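Local coordinates for structural protein ORF273 (Acidianus two-tailed virus, PDB 4ART), which is a structural protein of the virion of an archaeal virus, with a new fold that is stable to heat and acid, its precise role being unassigned, at residues V35-E38 with I39-E42; Y73-E76 with V77-K81; T96-F99 with D100-L103; I113-I116 with L117-L121; D161-S164 with L165-L169. All coordinates share one frame; numbering follows the deposited sequence.

Interaction 1. Residues V35-E38 with I39-E42; sequences VENE and IEKE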
loop_
_atom_site.group_PDB
_atom_site.type_symbol
_atom_site.label_atom_id
_atom_site.label_comp_id
_atom_site.label_asym_id
_atom_site.label_seq_id
_atom_site.Cartn_x
_atom_site.Cartn_y
_atom_site.Cartn_z
ATOM N N VAL A 35 4.351 3.078 22.745
ATOM C CA VAL A 35 4.018 3.613 21.406
ATOM C C VAL A 35 3.265 4.933 21.562
ATOM O O VAL A 35 3.693 5.929 21.012
ATOM C CB VAL A 35 3.272 2.582 20.497
ATOM C CG1 VAL A 35 2.701 3.251 19.236
ATOM C CG2 VAL A 35 4.185 1.425 20.116
ATOM N N GLU A 36 2.196 4.955 22.376
ATOM C CA GLU A 36 1.415 6.162 22.648
ATOM C C GLU A 36 2.268 7.340 23.111
ATOM O O GLU A 36 2.073 8.443 22.613
ATOM C CB GLU A 36 0.323 5.870 23.670
ATOM C CG GLU A 36 -0.494 7.081 24.089
ATOM C CD GLU A 36 -0.285 7.536 25.520
ATOM O OE1 GLU A 36 -0.267 6.678 26.433
ATOM O OE2 GLU A 36 -0.190 8.766 25.732
ATOM N N ASN A 37 3.194 7.107 24.068
ATOM C CA ASN A 37 4.060 8.136 24.628
ATOM C C ASN A 37 4.947 8.749 23.584
ATOM O O ASN A 37 5.189 9.950 23.617
ATOM C CB ASN A 37 4.899 7.607 25.779
ATOM C CG ASN A 37 4.187 7.639 27.112
ATOM O OD1 ASN A 37 3.533 8.626 27.477
ATOM N ND2 ASN A 37 4.337 6.578 27.894
ATOM N N GLU A 38 5.417 7.916 22.649
ATOM C CA GLU A 38 6.261 8.342 21.560
ATOM C C GLU A 38 5.460 9.148 20.515
ATOM O O GLU A 38 5.897 10.232 20.170
ATOM C CB GLU A 38 7.003 7.135 20.957
ATOM C CG GLU A 38 8.087 7.482 19.939
ATOM C CD GLU A 38 9.166 8.487 20.315
ATOM O OE1 GLU A 38 9.497 8.621 21.517
ATOM O OE2 GLU A 38 9.705 9.125 19.384
ATOM N N ILE A 39 4.285 8.650 20.038
ATOM C CA ILE A 39 3.452 9.402 19.069
ATOM C C ILE A 39 3.111 10.784 19.668
ATOM O O ILE A 39 3.246 11.794 18.987
ATOM C CB ILE A 39 2.146 8.657 18.626
ATOM C CG1 ILE A 39 2.339 7.139 18.317
ATOM C CG2 ILE A 39 1.420 9.397 17.492
ATOM C CD1 ILE A 39 3.268 6.750 17.180
ATOM N N GLU A 40 2.692 10.808 20.947
ATOM C CA GLU A 40 2.356 12.022 21.687
ATOM C C GLU A 40 3.534 13.013 21.662
ATOM O O GLU A 40 3.346 14.153 21.227
ATOM C CB GLU A 40 1.972 11.658 23.123
ATOM C CG GLU A 40 1.313 12.766 23.907
ATOM C CD GLU A 40 1.151 12.347 25.350
ATOM O OE1 GLU A 40 2.153 12.418 26.101
ATOM O OE2 GLU A 40 0.039 11.902 25.717
ATOM N N LYS A 41 4.755 12.541 22.062
ATOM C CA LYS A 41 6.021 13.300 22.095
ATOM C C LYS A 41 6.311 13.908 20.729
ATOM O O LYS A 41 6.675 15.076 20.650
ATOM C CB LYS A 41 7.184 12.385 22.527
ATOM C CG LYS A 41 8.471 13.116 22.874
ATOM C CD LYS A 41 9.669 12.173 22.938
ATOM C CE LYS A 41 10.438 12.125 21.632
ATOM N NZ LYS A 41 11.661 11.287 21.731
ATOM N N GLU A 42 6.113 13.115 19.662
ATOM C CA GLU A 42 6.299 13.523 18.266
ATOM C C GLU A 42 5.295 14.581 17.827
ATOM O O GLU A 42 5.683 15.520 17.140
ATOM C CB GLU A 42 6.258 12.313 17.324
ATOM C CG GLU A 42 7.451 11.383 17.500
ATOM C CD GLU A 42 8.256 11.037 16.261
ATOM O OE1 GLU A 42 7.816 11.355 15.132
ATOM O OE2 GLU A 42 9.309 10.379 16.423
HETATM O O HOH W 1 12.868 9.005 19.542
#
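Glu38 meets Lys41 on one flank of helix 23-44, one turn apart. The lysine chain, bent at chi3, brings NZ to 3.4 Å from Glu38 OE1, a salt bridge whose hydrogen bond is weak; the CE methylene lies almost as close to the carboxylate. A water ties the same two ends together, donating to Glu38 OE2 and accepting a weak bond from Lys41 NZ.

Two carboxylate pairs come close along the same helix. OE2 of Glu36 stands 3.1 Å from OE2 of Glu40, the chains side by side and the carboxylate planes 69° apart. OE2 of Glu38 is 3.2 Å from OE2 of Glu42, again with strongly twisted planes. Two carboxylates this close would probably raise each other's affinity for a proton; other partners offset some of the charge: Glu40 OE2 accepts from Phe258 N and Glu42 OE2 from Asn56 ND2.

The segment is regular alpha-helix, packed on the central mixed sheet. Its i to i+4 bonds include Ile39 N to Val35 O (3.0 Å) and Glu42 N to Glu38 O (2.9 Å), the first of them nearly straight.

Apolar contact belongs to the sheet-facing side. Val35 CG1 touches Ile39 CG1 at 4.0 Å, the two side chains running alongside each other. Ile39 CG1, anti to the carbonyl carbon (chi1 -43°), also rests against Val35 O, while Val35 reaches Ile141 and Val157 and both Ile39 and Glu36 meet Leu155.

Interaction 2. Residues Y73-E76 with V77-K81; sequences YDIE and VEKGK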
loop_
_atom_site.group_PDB
_atom_site.type_symbol
_atom_site.label_atom_id
_atom_site.label_comp_id
_atom_site.label_asym_id
_atom_site.label_seq_id
_atom_site.Cartn_x
_atom_site.Cartn_y
_atom_site.Cartn_z
ATOM N N TYR A 73 18.289 3.660 14.107
ATOM C CA TYR A 73 18.733 2.474 14.829
ATOM C C TYR A 73 19.542 1.542 13.937
ATOM O O TYR A 73 20.595 1.044 14.363
ATOM C CB TYR A 73 17.552 1.755 15.510
ATOM C CG TYR A 73 17.983 0.771 16.567
ATOM C CD1 TYR A 73 18.338 -0.535 16.231
ATOM C CD2 TYR A 73 18.059 1.143 17.901
ATOM C CE1 TYR A 73 18.753 -1.441 17.198
ATOM C CE2 TYR A 73 18.453 0.236 18.881
ATOM C CZ TYR A 73 18.808 -1.054 18.520
ATOM O OH TYR A 73 19.258 -1.936 19.464
ATOM N N ASP A 74 19.091 1.360 12.680
ATOM C CA ASP A 74 19.784 0.553 11.672
ATOM C C ASP A 74 21.187 1.071 11.394
ATOM O O ASP A 74 22.078 0.255 11.156
ATOM C CB ASP A 74 18.969 0.458 10.368
ATOM C CG ASP A 74 17.707 -0.412 10.469
ATOM O OD1 ASP A 74 17.654 -1.291 11.354
ATOM O OD2 ASP A 74 16.785 -0.216 9.655
ATOM N N ILE A 75 21.389 2.425 11.415
ATOM C CA ILE A 75 22.693 3.076 11.205
ATOM C C ILE A 75 23.594 2.790 12.412
ATOM O O ILE A 75 24.758 2.437 12.230
ATOM C CB ILE A 75 22.564 4.601 10.900
ATOM C CG1 ILE A 75 21.633 4.914 9.685
ATOM C CG2 ILE A 75 23.922 5.310 10.804
ATOM C CD1 ILE A 75 22.110 4.783 8.192
ATOM N N GLU A 76 23.043 2.901 13.633
ATOM C CA GLU A 76 23.758 2.604 14.885
ATOM C C GLU A 76 24.194 1.130 14.956
ATOM O O GLU A 76 25.276 0.847 15.462
ATOM C CB GLU A 76 22.925 3.007 16.117
ATOM C CG GLU A 76 22.645 4.501 16.222
ATOM C CD GLU A 76 23.865 5.383 16.408
ATOM O OE1 GLU A 76 24.253 5.609 17.578
ATOM O OE2 GLU A 76 24.437 5.839 15.390
ATOM N N VAL A 77 23.397 0.204 14.383
ATOM C CA VAL A 77 23.740 -1.223 14.295
ATOM C C VAL A 77 24.930 -1.378 13.331
ATOM O O VAL A 77 25.940 -2.008 13.684
ATOM C CB VAL A 77 22.520 -2.107 13.900
ATOM C CG1 VAL A 77 22.958 -3.543 13.607
ATOM C CG2 VAL A 77 21.457 -2.091 14.998
ATOM N N GLU A 78 24.811 -0.747 12.140
ATOM C CA GLU A 78 25.804 -0.693 11.054
ATOM C C GLU A 78 27.167 -0.142 11.537
ATOM O O GLU A 78 28.192 -0.431 10.910
ATOM C CB GLU A 78 25.239 0.158 9.884
ATOM C CG GLU A 78 25.744 -0.244 8.505
ATOM C CD GLU A 78 25.504 0.701 7.337
ATOM O OE1 GLU A 78 24.912 1.789 7.530
ATOM O OE2 GLU A 78 25.939 0.353 6.216
ATOM N N LYS A 79 27.167 0.636 12.652
ATOM C CA LYS A 79 28.320 1.273 13.310
ATOM C C LYS A 79 28.868 0.426 14.452
ATOM O O LYS A 79 29.956 0.690 14.939
ATOM C CB LYS A 79 27.922 2.641 13.897
ATOM C CG LYS A 79 27.868 3.777 12.901
ATOM C CD LYS A 79 27.501 5.085 13.571
ATOM C CE LYS A 79 27.216 6.179 12.573
ATOM N NZ LYS A 79 26.467 7.305 13.189
ATOM N N GLY A 80 28.085 -0.529 14.919
ATOM C CA GLY A 80 28.456 -1.383 16.040
ATOM C C GLY A 80 28.102 -0.783 17.384
ATOM O O GLY A 80 28.503 -1.322 18.420
ATOM N N LYS A 81 27.342 0.338 17.378
ATOM C CA LYS A 81 26.888 1.035 18.589
ATOM C C LYS A 81 25.716 0.315 19.225
ATOM O O LYS A 81 25.727 0.092 20.432
ATOM C CB LYS A 81 26.528 2.503 18.290
ATOM C CG LYS A 81 27.736 3.435 18.175
ATOM C CD LYS A 81 27.415 4.874 18.634
ATOM C CE LYS A 81 27.490 5.053 20.145
ATOM N NZ LYS A 81 27.090 6.417 20.582
#
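The ring of Tyr73 meets Val77 obliquely, its CE1 and CD1 atoms against one methyl: CE1 lies 3.5 Å from Val77 CG2. The ring swings there because CG is anti to the backbone N (chi1 -164°), and the same CG2 methyl also rests on Tyr73 O. Beyond the segments the ring of Tyr60 meets that of Tyr73 with planes about 80° apart, and Tyr73 OH is hydrogen-bonded to Ser83 O, which ties the far end of the ring to the chain just after the turn. The carboxylate of Glu76 is the second flat group; its two oxygens lie beside different lysines, and only OE2 is bonded to one. OE2 forms a salt bridge with Lys79 NZ at 3.3 Å, the hydrogen bond in it being weak. OE1 lies instead along the aliphatic part of Lys81, 3.4 Å from CD, with the ammonium NZ somewhat farther off at 4.2 Å.

Helix 70-78 finishes here in a Schellman motif. Gly80, with positive phi (87°), a conformation glycine adopts readily, is the first residue to leave helical geometry, and Lys81 N closes the turn by bonding to Glu76 O at 2.9 Å. Gly80 N bonds in turn to Val77 O, also at 2.9 Å. Before the turn, Val77 N and Glu78 N make ordinary helical bonds to Tyr73 O and Asp74 O, whereas Lys79 N, shared between Ile75 O and Glu76 O, makes only weak ones.

On the exposed side, Ile75 CG2 packs against Lys79 CE at 3.8 Å, so that the lysine chain runs past the isoleucine on its way to Glu76.

Interaction 3. Residues T96-F99 with D100-L103; sequences TRDF and DEFL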
loop_
_atom_site.group_PDB
_atom_site.type_symbol
_atom_site.label_atom_id
_atom_site.label_comp_id
_atom_site.label_asym_id
_atom_site.label_seq_id
_atom_site.Cartn_x
_atom_site.Cartn_y
_atom_site.Cartn_z
ATOM N N THR A 96 -3.792 8.642 8.895
ATOM C CA THR A 96 -4.984 8.727 8.065
ATOM C C THR A 96 -5.806 9.983 8.355
ATOM O O THR A 96 -5.682 10.578 9.424
ATOM C CB THR A 96 -5.763 7.406 8.168
ATOM O OG1 THR A 96 -6.780 7.378 7.171
ATOM C CG2 THR A 96 -6.352 7.195 9.551
ATOM N N ARG A 97 -6.646 10.378 7.385
ATOM C CA ARG A 97 -7.524 11.538 7.479
ATOM C C ARG A 97 -8.977 11.162 7.121
ATOM O O ARG A 97 -9.875 12.004 7.188
ATOM C CB ARG A 97 -6.971 12.722 6.648
ATOM C CG ARG A 97 -5.783 13.419 7.344
ATOM C CD ARG A 97 -5.126 14.538 6.546
ATOM N NE ARG A 97 -3.816 14.928 7.096
ATOM C CZ ARG A 97 -3.620 15.845 8.042
ATOM N NH1 ARG A 97 -4.650 16.495 8.572
ATOM N NH2 ARG A 97 -2.392 16.128 8.454
ATOM N N ASP A 98 -9.203 9.879 6.783
ATOM C CA ASP A 98 -10.517 9.319 6.455
ATOM C C ASP A 98 -10.872 8.309 7.534
ATOM O O ASP A 98 -10.086 7.396 7.802
ATOM C CB ASP A 98 -10.520 8.657 5.048
ATOM C CG ASP A 98 -11.845 7.991 4.679
ATOM O OD1 ASP A 98 -12.910 8.604 4.924
ATOM O OD2 ASP A 98 -11.816 6.857 4.128
ATOM N N PHE A 99 -12.047 8.480 8.154
ATOM C CA PHE A 99 -12.509 7.626 9.249
ATOM C C PHE A 99 -12.730 6.171 8.886
ATOM O O PHE A 99 -12.428 5.288 9.683
ATOM C CB PHE A 99 -13.747 8.197 9.944
ATOM C CG PHE A 99 -13.902 7.633 11.341
ATOM C CD1 PHE A 99 -13.053 8.033 12.368
ATOM C CD2 PHE A 99 -14.882 6.692 11.624
ATOM C CE1 PHE A 99 -13.182 7.503 13.652
ATOM C CE2 PHE A 99 -15.029 6.182 12.919
ATOM C CZ PHE A 99 -14.166 6.579 13.919
ATOM N N ASP A 100 -13.266 5.925 7.697
ATOM C CA ASP A 100 -13.541 4.585 7.198
ATOM C C ASP A 100 -12.245 3.804 7.001
ATOM O O ASP A 100 -12.187 2.617 7.322
ATOM C CB ASP A 100 -14.343 4.664 5.893
ATOM C CG ASP A 100 -15.702 5.337 6.033
ATOM O OD1 ASP A 100 -16.501 4.907 6.917
ATOM O OD2 ASP A 100 -15.969 6.295 5.273
ATOM N N GLU A 101 -11.201 4.488 6.495
ATOM C CA GLU A 101 -9.871 3.934 6.241
ATOM C C GLU A 101 -9.177 3.654 7.561
ATOM O O GLU A 101 -8.540 2.612 7.703
ATOM C CB GLU A 101 -9.044 4.902 5.391
ATOM C CG GLU A 101 -7.833 4.232 4.767
ATOM C CD GLU A 101 -7.078 5.075 3.761
ATOM O OE1 GLU A 101 -7.733 5.796 2.970
ATOM O OE2 GLU A 101 -5.828 5.000 3.752
ATOM N N PHE A 102 -9.313 4.577 8.528
ATOM C CA PHE A 102 -8.802 4.426 9.889
ATOM C C PHE A 102 -9.358 3.136 10.509
ATOM O O PHE A 102 -8.589 2.303 10.969
ATOM C CB PHE A 102 -9.205 5.654 10.747
ATOM C CG PHE A 102 -8.880 5.575 12.221
ATOM C CD1 PHE A 102 -7.560 5.517 12.659
ATOM C CD2 PHE A 102 -9.886 5.644 13.171
ATOM C CE1 PHE A 102 -7.259 5.469 14.022
ATOM C CE2 PHE A 102 -9.581 5.600 14.538
ATOM C CZ PHE A 102 -8.272 5.518 14.951
ATOM N N LEU A 103 -10.682 2.947 10.460
ATOM C CA LEU A 103 -11.333 1.745 11.016
ATOM C C LEU A 103 -10.901 0.488 10.282
ATOM O O LEU A 103 -10.615 -0.529 10.913
ATOM C CB LEU A 103 -12.859 1.897 10.990
ATOM C CG LEU A 103 -13.457 2.997 11.860
ATOM C CD1 LEU A 103 -14.963 2.985 11.726
ATOM C CD2 LEU A 103 -13.030 2.867 13.335
#
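Phe99 and Phe102 turn their rings obliquely against each other, planes 45° apart and centroids 5.8 Å apart, with Phe99 CE1 meeting Phe102 CD2 at 3.8 Å. Phe99 CG is anti to the backbone N (chi1 -158°), which throws its ring forward along the helix, where CE2 also takes Leu103 CD1 at 3.4 Å. Thus CE1 of Phe99 meets the neighbouring ring and CE2 the leucine methyl, both obliquely. Nearer the CB end, Thr96 CG2 approaches Phe102, also obliquely, its methyl 3.5 Å from Phe102 CB and the two side chains roughly at right angles. Phe102 then continues inward, onto Val144 and Ala156 of the sheet.

Strand 87-96 passes here into helix 99-108, with Asp98 as the N-cap. Its OD2 accepts from Glu101 N in a weak capping bond of 3.4 Å, and the backbone O of Asp98 receives Phe102 N at 3.0 Å. Leu103 N bonds to Phe99 O in the next step of the helix.

Like charges gather at this cap: Asp98 OD1 is 3.8 Å from Asp100 OD2, with carboxylate planes 72° apart. Asp100 OD2 has a weak hydrogen bond from His224 NE2, which may ease that pairing.

Interaction 4. Residues I113-I116 with L117-L121; sequences ISDI and LKFYL. With SO4 (sulfate ion), chain E.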
loop_
_atom_site.group_PDB
_atom_site.type_symbol
_atom_site.label_atom_id
_atom_site.label_comp_id
_atom_site.label_asym_id
_atom_site.label_seq_id
_atom_site.Cartn_x
_atom_site.Cartn_y
_atom_site.Cartn_z
ATOM N N ILE A 113 3.345 -9.141 4.414
ATOM C CA ILE A 113 3.728 -10.556 4.307
ATOM C C ILE A 113 5.247 -10.664 4.375
ATOM O O ILE A 113 5.784 -11.491 5.123
ATOM C CB ILE A 113 3.114 -11.218 3.022
ATOM C CG1 ILE A 113 1.662 -11.625 3.285
ATOM C CG2 ILE A 113 3.911 -12.465 2.530
ATOM C CD1 ILE A 113 1.428 -12.795 4.324
ATOM N N SER A 114 5.925 -9.774 3.635
ATOM C CA SER A 114 7.376 -9.691 3.573
ATOM C C SER A 114 7.973 -9.604 4.969
ATOM O O SER A 114 8.906 -10.335 5.278
ATOM C CB SER A 114 7.816 -8.488 2.734
ATOM O OG SER A 114 7.379 -8.580 1.392
ATOM N N ASP A 115 7.452 -8.712 5.795
ATOM C CA ASP A 115 7.902 -8.511 7.169
ATOM C C ASP A 115 7.728 -9.741 8.050
ATOM O O ASP A 115 8.701 -10.151 8.674
ATOM C CB ASP A 115 7.209 -7.290 7.811
ATOM C CG ASP A 115 7.819 -5.943 7.424
ATOM O OD1 ASP A 115 8.956 -5.924 6.966
ATOM O OD2 ASP A 115 7.151 -4.917 7.603
ATOM N N ILE A 116 6.543 -10.344 8.082
ATOM C CA ILE A 116 6.271 -11.547 8.924
ATOM C C ILE A 116 7.127 -12.724 8.518
ATOM O O ILE A 116 7.652 -13.425 9.379
ATOM C CB ILE A 116 4.767 -11.949 8.989
ATOM C CG1 ILE A 116 3.903 -10.771 9.221
ATOM C CG2 ILE A 116 4.428 -13.125 9.952
ATOM C CD1 ILE A 116 3.124 -10.688 8.095
ATOM N N LEU A 117 7.261 -12.946 7.211
ATOM C CA LEU A 117 8.104 -14.014 6.697
ATOM C C LEU A 117 9.562 -13.763 7.118
ATOM O O LEU A 117 10.199 -14.684 7.620
ATOM C CB LEU A 117 8.005 -14.066 5.163
ATOM C CG LEU A 117 8.787 -15.201 4.512
ATOM C CD1 LEU A 117 8.285 -16.564 4.990
ATOM C CD2 LEU A 117 8.781 -15.086 2.998
ATOM N N LYS A 118 10.078 -12.526 6.922
ATOM C CA LYS A 118 11.444 -12.146 7.303
ATOM C C LYS A 118 11.639 -12.375 8.811
ATOM O O LYS A 118 12.594 -13.033 9.217
ATOM C CB LYS A 118 11.715 -10.671 6.941
ATOM C CG LYS A 118 13.027 -10.101 7.487
ATOM C CD LYS A 118 13.273 -8.666 7.027
ATOM C CE LYS A 118 12.601 -7.609 7.843
ATOM N NZ LYS A 118 12.668 -6.286 7.165
ATOM N N PHE A 119 10.727 -11.843 9.618
ATOM C CA PHE A 119 10.742 -11.962 11.075
ATOM C C PHE A 119 10.688 -13.435 11.524
ATOM O O PHE A 119 11.478 -13.808 12.377
ATOM C CB PHE A 119 9.614 -11.116 11.708
ATOM C CG PHE A 119 9.651 -9.607 11.438
ATOM C CD1 PHE A 119 10.840 -8.965 11.120
ATOM C CD2 PHE A 119 8.502 -8.821 11.573
ATOM C CE1 PHE A 119 10.877 -7.563 10.922
ATOM C CE2 PHE A 119 8.550 -7.417 11.366
ATOM C CZ PHE A 119 9.731 -6.808 11.039
ATOM N N TYR A 120 9.827 -14.281 10.905
ATOM C CA TYR A 120 9.747 -15.715 11.251
ATOM C C TYR A 120 11.040 -16.421 10.892
ATOM O O TYR A 120 11.587 -17.138 11.733
ATOM C CB TYR A 120 8.542 -16.441 10.587
ATOM C CG TYR A 120 8.619 -17.955 10.750
ATOM C CD1 TYR A 120 8.137 -18.578 11.900
ATOM C CD2 TYR A 120 9.239 -18.755 9.785
ATOM C CE1 TYR A 120 8.283 -19.955 12.094
ATOM C CE2 TYR A 120 9.360 -20.138 9.952
ATOM C CZ TYR A 120 8.882 -20.735 11.109
ATOM O OH TYR A 120 9.029 -22.095 11.276
ATOM N N LEU A 121 11.523 -16.250 9.629
ATOM C CA LEU A 121 12.752 -16.886 9.169
ATOM C C LEU A 121 13.930 -16.623 10.094
ATOM O O LEU A 121 14.614 -17.558 10.497
ATOM C CB LEU A 121 13.090 -16.489 7.732
ATOM C CG LEU A 121 12.221 -17.094 6.617
ATOM C CD1 LEU A 121 12.483 -16.398 5.319
ATOM C CD2 LEU A 121 12.434 -18.599 6.456
HETATM S S SO4 E . 4.496 -5.897 1.293
HETATM O O1 SO4 E . 4.394 -7.191 1.943
HETATM O O2 SO4 E . 4.272 -4.788 2.210
HETATM O O3 SO4 E . 5.837 -5.773 0.717
HETATM O O4 SO4 E . 3.477 -5.798 0.240
HETATM O O HOH W 2 10.331 -6.948 4.680
#
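Asp115 and Phe119 make the tightly packed part of this turn. The phenyl ring lies over the carbonyl of Asp115, whose O sits 3.0 Å above one face, offset toward the rim, and is at the same time the acceptor of Phe119 N at 2.8 Å. CE2 reaches Asp115 CB at 3.8 Å, the aspartate side chain running alongside with its carboxylate plane within 11° of the ring. This position follows from a CG anti to the carbonyl carbon (chi1 -60°), which turns the ring back along the helix. Phe90 meets the same ring edge-to-face.

The remaining backbone bonds are equally regular, Leu117 N to Ile113 O and Tyr120 N to Ile116 O among them. They belong to helix 113-123, whose apolar side chains pack against neighbouring helices: Leu117 lies on Phe191 and Ile194 of helix 188-201, while Ile116 meets Leu165 of helix 162-168.

The polar flank is held more loosely. Lys118 NZ forms a long salt bridge of 3.7 Å to Asp115 OD1, the two side chains side by side. A water bridges the same two groups, donating to Asp115 OD1 at 2.9 Å and accepting a weak bond from Lys118 NZ. At the first turn of the helix a sulfate, probably from the crystallisation liquor, takes a weak hydrogen bond from Ser114 N to its O1 at 3.4 Å, and a further bond from Ser112 OG. Ser114 OG is hydrogen-bonded to Glu195, and Ser114 also packs on Arg215 of the second subunit.

Interaction 5. Residues D161-S164 with L165-L169; sequences DIDS and LARAL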
loop_
_atom_site.group_PDB
_atom_site.type_symbol
_atom_site.label_atom_id
_atom_site.label_comp_id
_atom_site.label_asym_id
_atom_site.label_seq_id
_atom_site.Cartn_x
_atom_site.Cartn_y
_atom_site.Cartn_z
ATOM N N ASP A 161 1.425 -10.944 17.854
ATOM C CA ASP A 161 2.475 -11.886 18.236
ATOM C C ASP A 161 2.941 -12.476 16.904
ATOM O O ASP A 161 2.135 -13.071 16.194
ATOM C CB ASP A 161 1.901 -13.001 19.148
ATOM C CG ASP A 161 2.946 -14.034 19.548
ATOM O OD1 ASP A 161 3.134 -15.004 18.809
ATOM O OD2 ASP A 161 3.607 -13.839 20.561
ATOM N N ILE A 162 4.221 -12.310 16.563
ATOM C CA ILE A 162 4.777 -12.756 15.280
ATOM C C ILE A 162 4.656 -14.269 15.040
ATOM O O ILE A 162 4.262 -14.661 13.952
ATOM C CB ILE A 162 6.217 -12.164 15.030
ATOM C CG1 ILE A 162 6.140 -10.609 14.917
ATOM C CG2 ILE A 162 6.898 -12.806 13.790
ATOM C CD1 ILE A 162 7.420 -9.887 14.980
ATOM N N ASP A 163 4.969 -15.101 16.046
ATOM C CA ASP A 163 4.879 -16.563 15.942
ATOM C C ASP A 163 3.476 -17.020 15.603
ATOM O O ASP A 163 3.300 -17.891 14.751
ATOM C CB ASP A 163 5.272 -17.236 17.278
ATOM C CG ASP A 163 6.717 -17.117 17.686
ATOM O OD1 ASP A 163 7.560 -16.840 16.806
ATOM O OD2 ASP A 163 7.017 -17.365 18.881
ATOM N N SER A 164 2.491 -16.457 16.316
ATOM C CA SER A 164 1.066 -16.778 16.191
ATOM C C SER A 164 0.599 -16.417 14.812
ATOM O O SER A 164 -0.052 -17.228 14.161
ATOM C CB SER A 164 0.253 -16.017 17.234
ATOM O OG SER A 164 0.120 -16.827 18.381
ATOM N N LEU A 165 0.972 -15.225 14.348
ATOM C CA LEU A 165 0.651 -14.757 13.018
ATOM C C LEU A 165 1.269 -15.653 11.934
ATOM O O LEU A 165 0.573 -16.042 10.997
ATOM C CB LEU A 165 1.128 -13.303 12.864
ATOM C CG LEU A 165 0.548 -12.544 11.712
ATOM C CD1 LEU A 165 -0.987 -12.694 11.648
ATOM C CD2 LEU A 165 0.896 -11.097 11.829
ATOM N N ALA A 166 2.561 -15.996 12.076
ATOM C CA ALA A 166 3.271 -16.845 11.108
ATOM C C ALA A 166 2.587 -18.219 10.988
ATOM O O ALA A 166 2.417 -18.710 9.872
ATOM C CB ALA A 166 4.751 -17.014 11.508
ATOM N N ARG A 167 2.167 -18.815 12.137
ATOM C CA ARG A 167 1.477 -20.093 12.195
ATOM C C ARG A 167 0.145 -20.040 11.465
ATOM O O ARG A 167 -0.146 -20.954 10.719
ATOM C CB ARG A 167 1.264 -20.547 13.654
ATOM C CG ARG A 167 2.484 -21.196 14.263
ATOM C CD ARG A 167 2.159 -21.930 15.556
ATOM N NE ARG A 167 1.759 -21.023 16.634
ATOM C CZ ARG A 167 2.613 -20.421 17.455
ATOM N NH1 ARG A 167 3.923 -20.607 17.318
ATOM N NH2 ARG A 167 2.164 -19.626 18.420
ATOM N N ALA A 168 -0.661 -18.983 11.679
ATOM C CA ALA A 168 -1.969 -18.808 11.018
ATOM C C ALA A 168 -1.808 -18.629 9.510
ATOM O O ALA A 168 -2.716 -18.963 8.760
ATOM C CB ALA A 168 -2.706 -17.613 11.611
ATOM N N LEU A 169 -0.663 -18.085 9.079
ATOM C CA LEU A 169 -0.336 -17.863 7.677
ATOM C C LEU A 169 0.273 -19.114 7.063
ATOM O O LEU A 169 0.568 -19.127 5.863
ATOM C CB LEU A 169 0.625 -16.652 7.525
ATOM C CG LEU A 169 -0.023 -15.277 7.628
ATOM C CD1 LEU A 169 1.039 -14.181 7.812
ATOM C CD2 LEU A 169 -0.938 -15.009 6.402
HETATM O O HOH W 3 3.077 -17.528 19.788
#
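Arg167 reaches back over the preceding turn to Asp163 and Ser164, its guanidinium lying above their backbone. Asp163 O stands 3.7 Å over the centre of the guanidinium plane, while its own hydrogen bond comes from Arg167 N at 3.0 Å. NH1 approaches Asp163 CB, so this part of the contact is packing along the chain. The bend at chi3 (-67°) folds the arginine back in this way.

A water settles the polar ends. It accepts from Arg167 NH2 at 2.7 Å and donates to Asp161 OD1, also at 2.7 Å, with a weak link to Ser164 OG. The arginine thus reaches the aspartate through solvent, the charged atoms themselves remaining 4.7 Å apart between Asp161 OD1 and Arg167 NH2. As a second donor, Ser164 N bonds to Asp161 OD1 at 3.0 Å, on the anti lone pair of that oxygen. The carboxylate of Asp163 is served from elsewhere, OD2 by a long, weak ion pair with Lys123.

Backbone acceptors are filled in sequence: Asp161 O by Leu165 N, Ile162 O by Ala166 N and Ser164 O by Ala168 N. Leu169 O is taken by Gln202 NE2. The Leu165 side chain packs on Leu110 and Pro111. With Asp161 ending strand 154-161 and its carboxylate closing the first turn, this is a classical aspartate N-cap where a sheet strand passes directly into helix 162-168.

From the N terminus the five contacts follow in series, none nesting within or crossing another; each is local, within eight or nine consecutive residues, and closes no long loop. Interaction 1 lies on helix 23-44 against the central sheet. Interaction 2 ends helix 70-78 at the surface, about 23 Å away between centres. Interaction 3 starts helix 99-108 after strand 87-96, and interaction 4 opens helix 113-123, on the other side of the chain's centre. Interaction 5 begins helix 162-168 after strand 154-161. Only interactions 4 and 5 touch: Phe119 CD2 meets Ile162 CD1 at 3.7 Å, and Tyr120 packs on Ala166, joining their two helices.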